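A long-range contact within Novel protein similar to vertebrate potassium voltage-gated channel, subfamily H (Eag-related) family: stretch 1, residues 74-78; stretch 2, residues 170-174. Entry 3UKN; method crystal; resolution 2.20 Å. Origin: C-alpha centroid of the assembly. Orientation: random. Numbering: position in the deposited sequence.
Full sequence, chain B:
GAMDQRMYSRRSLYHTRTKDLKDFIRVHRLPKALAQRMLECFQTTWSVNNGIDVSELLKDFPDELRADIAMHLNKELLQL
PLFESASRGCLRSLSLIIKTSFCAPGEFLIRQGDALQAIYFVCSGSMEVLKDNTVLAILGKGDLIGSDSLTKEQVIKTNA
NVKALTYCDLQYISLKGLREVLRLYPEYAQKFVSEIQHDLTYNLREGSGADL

Stretch 1, residues 74-78: NKELL
Stretch 2, residues 170-174: LQYIS

Contact between the segment N74-L78 and the strand L170-S174, which begins earlier in the chain. The stretches lie far apart in sequence, and their backbones come nearest at L77 and Q171, whose CA atoms are 6.8 Å apart; side chains reach across the gap, and 269 Å² of surface is buried in total. Backbone: N74 has phi/psi -130/73 and K75 (-70/121) is extended, then E76 (-51/-41), L77 (-50/-50) and L78 (-76/1) turn, with a weak hydrogen bond from L78 N to K75 O (2.9 Å). The strand runs extended from L170 (-113/147) through Q171 (-116/161), Y172 (-168/162) and I173 (-135/131) to S174 (-67/149), whose p side chain caps a backbone N of the helix that follows. Strand alternation sends the CA-to-CB bonds of Q171 and I173 toward the other stretch and that of Y172 away.

Polar contacts: Q171 (chi1 m, chi2 t, chi3 1°) reaches out, and its terminal amide serves that segment twice. Its OE1 accepts a hydrogen bond from L77 N (3.1 Å, 157° at the hydrogen), while its NE2 donates to E76 OE1 (3.0 Å, 141°). E76, with its CA-to-CB bond sideways, adopts m, p and chi3 -16°, which brings its carboxylate to the amide. One side chain thus engages both backbone and side chain of the turn.

Apolar and packing contacts: the CA-to-CB bond of L77 points toward the strand, with chi1 t and chi2 off-well at 145°. Its CD2 meets I173 CD1 at 3.8 Å, I173 being m, t; L77 CD1 lies 4.0 Å from Y172 N, and L77 CB sits 3.3 Å from Q171 OE1. The CA-to-CB bond of K75 (m, m, t, t) also points toward the strand: K75 CD packs 4.0 Å from Q171 NE2, while K75 NZ is hydrogen-bonded elsewhere in the structure.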

ATOM      1  N   ASN B  74     -19.385  -2.870  13.262  1.00 46.49           N
ATOM      2  CA  ASN B  74     -19.172  -2.750  14.708  1.00 40.62           C
ATOM      3  C   ASN B  74     -17.797  -3.340  15.067  1.00 43.06           C
ATOM      4  O   ASN B  74     -17.698  -4.434  15.627  1.00 56.71           O
ATOM      5  CB  ASN B  74     -20.298  -3.441  15.489  1.00 40.77           C
ATOM      6  N   LYS B  75     -16.739  -2.617  14.710  1.00 37.00           N
ATOM      7  CA  LYS B  75     -15.378  -3.115  14.864  1.00 37.89           C
ATOM      8  C   LYS B  75     -14.927  -3.205  16.327  1.00 36.53           C
ATOM      9  O   LYS B  75     -14.881  -2.197  17.033  1.00 27.74           O
ATOM     10  CB  LYS B  75     -14.414  -2.235  14.062  1.00 37.03           C
ATOM     11  CG  LYS B  75     -14.572  -2.372  12.533  1.00 35.25           C
ATOM     12  CD  LYS B  75     -14.197  -3.767  12.060  1.00 38.38           C
ATOM     13  CE  LYS B  75     -14.899  -4.121  10.758  1.00 52.87           C
ATOM     14  NZ  LYS B  75     -14.463  -5.450  10.245  1.00 52.75           N
ATOM     15  N   GLU B  76     -14.567  -4.415  16.757  1.00 38.28           N
ATOM     16  CA  GLU B  76     -14.144  -4.675  18.131  1.00 44.35           C
ATOM     17  C   GLU B  76     -13.048  -3.717  18.601  1.00 40.60           C
ATOM     18  O   GLU B  76     -13.076  -3.239  19.736  1.00 33.22           O
ATOM     19  CB  GLU B  76     -13.679  -6.122  18.297  1.00 52.00           C
ATOM     20  CG  GLU B  76     -14.794  -7.159  18.235  1.00 66.46           C
ATOM     21  CD  GLU B  76     -15.188  -7.550  16.810  1.00 80.53           C
ATOM     22  OE1 GLU B  76     -14.827  -6.827  15.852  1.00 68.76           O
ATOM     23  OE2 GLU B  76     -15.866  -8.594  16.651  1.00 95.66           O
ATOM     24  N   LEU B  77     -12.095  -3.432  17.722  1.00 40.85           N
ATOM     25  CA  LEU B  77     -11.031  -2.504  18.054  1.00 41.90           C
ATOM     26  C   LEU B  77     -11.628  -1.225  18.620  1.00 33.75           C
ATOM     27  O   LEU B  77     -11.239  -0.784  19.693  1.00 39.00           O
ATOM     28  CB  LEU B  77     -10.151  -2.220  16.831  1.00 44.20           C
ATOM     29  CG  LEU B  77      -8.851  -1.421  16.985  1.00 39.91           C
ATOM     30  CD1 LEU B  77      -7.774  -1.931  16.026  1.00 42.92           C
ATOM     31  CD2 LEU B  77      -9.116   0.048  16.731  1.00 35.68           C
ATOM     32  N   LEU B  78     -12.603  -0.656  17.926  1.00 35.44           N
ATOM     33  CA  LEU B  78     -13.141   0.643  18.301  1.00 35.29           C
ATOM     34  C   LEU B  78     -14.073   0.603  19.503  1.00 40.26           C
ATOM     35  O   LEU B  78     -14.618   1.635  19.886  1.00 36.14           O
ATOM     36  CB  LEU B  78     -13.896   1.278  17.129  1.00 38.88           C
ATOM     37  CG  LEU B  78     -13.043   1.737  15.957  1.00 37.00           C
ATOM     38  CD1 LEU B  78     -13.935   2.348  14.894  1.00 37.21           C
ATOM     39  CD2 LEU B  78     -11.953   2.708  16.435  1.00 22.45           C
ATOM     40  N   LEU B 170      -6.453 -10.865  13.955  1.00 37.60           N
ATOM     41  CA  LEU B 170      -6.052  -9.525  14.332  1.00 35.90           C
ATOM     42  C   LEU B 170      -6.797  -8.446  13.560  1.00 34.36           C
ATOM     43  O   LEU B 170      -7.154  -8.637  12.403  1.00 41.86           O
ATOM     44  CB  LEU B 170      -4.557  -9.369  14.078  1.00 34.94           C
ATOM     45  CG  LEU B 170      -3.667 -10.370  14.810  1.00 39.26           C
ATOM     46  CD1 LEU B 170      -2.254 -10.336  14.227  1.00 45.33           C
ATOM     47  CD2 LEU B 170      -3.639 -10.038  16.282  1.00 37.75           C
ATOM     48  N   GLN B 171      -7.037  -7.317  14.216  1.00 31.12           N
ATOM     49  CA  GLN B 171      -7.489  -6.107  13.545  1.00 25.97           C
ATOM     50  C   GLN B 171      -6.416  -5.061  13.723  1.00 29.22           C
ATOM     51  O   GLN B 171      -5.595  -5.159  14.633  1.00 31.72           O
ATOM     52  CB  GLN B 171      -8.788  -5.580  14.152  1.00 20.93           C
ATOM     53  CG  GLN B 171      -9.972  -6.457  13.908  1.00 28.12           C
ATOM     54  CD  GLN B 171     -11.257  -5.869  14.439  1.00 33.37           C
ATOM     55  OE1 GLN B 171     -11.279  -4.766  14.998  1.00 29.49           O
ATOM     56  NE2 GLN B 171     -12.342  -6.607  14.271  1.00 34.31           N
ATOM     57  N   TYR B 172      -6.442  -4.031  12.885  1.00 21.74           N
ATOM     58  CA  TYR B 172      -5.412  -3.007  12.969  1.00 17.60           C
ATOM     59  C   TYR B 172      -5.764  -1.784  12.145  1.00 21.11           C
ATOM     60  O   TYR B 172      -6.609  -1.841  11.245  1.00 28.49           O
ATOM     61  CB  TYR B 172      -4.047  -3.583  12.538  1.00 25.77           C
ATOM     62  CG  TYR B 172      -3.938  -3.952  11.067  1.00 26.17           C
ATOM     63  CD1 TYR B 172      -3.502  -3.016  10.118  1.00 25.65           C
ATOM     64  CD2 TYR B 172      -4.253  -5.242  10.621  1.00 30.24           C
ATOM     65  CE1 TYR B 172      -3.385  -3.364   8.745  1.00 28.76           C
ATOM     66  CE2 TYR B 172      -4.139  -5.592   9.250  1.00 26.48           C
ATOM     67  CZ  TYR B 172      -3.714  -4.649   8.328  1.00 32.21           C
ATOM     68  OH  TYR B 172      -3.605  -5.008   6.996  1.00 28.43           O
ATOM     69  N   ILE B 173      -5.090  -0.689  12.464  1.00 20.18           N
ATOM     70  CA  ILE B 173      -5.187   0.563  11.740  1.00 20.31           C
ATOM     71  C   ILE B 173      -3.746   1.083  11.555  1.00 26.10           C
ATOM     72  O   ILE B 173      -2.960   1.102  12.512  1.00 24.77           O
ATOM     73  CB  ILE B 173      -5.966   1.581  12.544  1.00 27.81           C
ATOM     74  CG1 ILE B 173      -7.325   1.012  12.939  1.00 43.44           C
ATOM     75  CG2 ILE B 173      -6.123   2.881  11.768  1.00 23.53           C
ATOM     76  CD1 ILE B 173      -8.228   2.024  13.606  1.00 50.69           C
ATOM     77  N   SER B 174      -3.397   1.468  10.329  1.00 32.16           N
ATOM     78  CA  SER B 174      -2.057   1.945  10.037  1.00 32.02           C
ATOM     79  C   SER B 174      -1.861   3.252  10.753  1.00 26.43           C
ATOM     80  O   SER B 174      -2.814   4.022  10.933  1.00 30.71           O
ATOM     81  CB  SER B 174      -1.886   2.183   8.538  1.00 29.91           C
ATOM     82  OG  SER B 174      -2.760   3.213   8.102  1.00 31.64           O
TER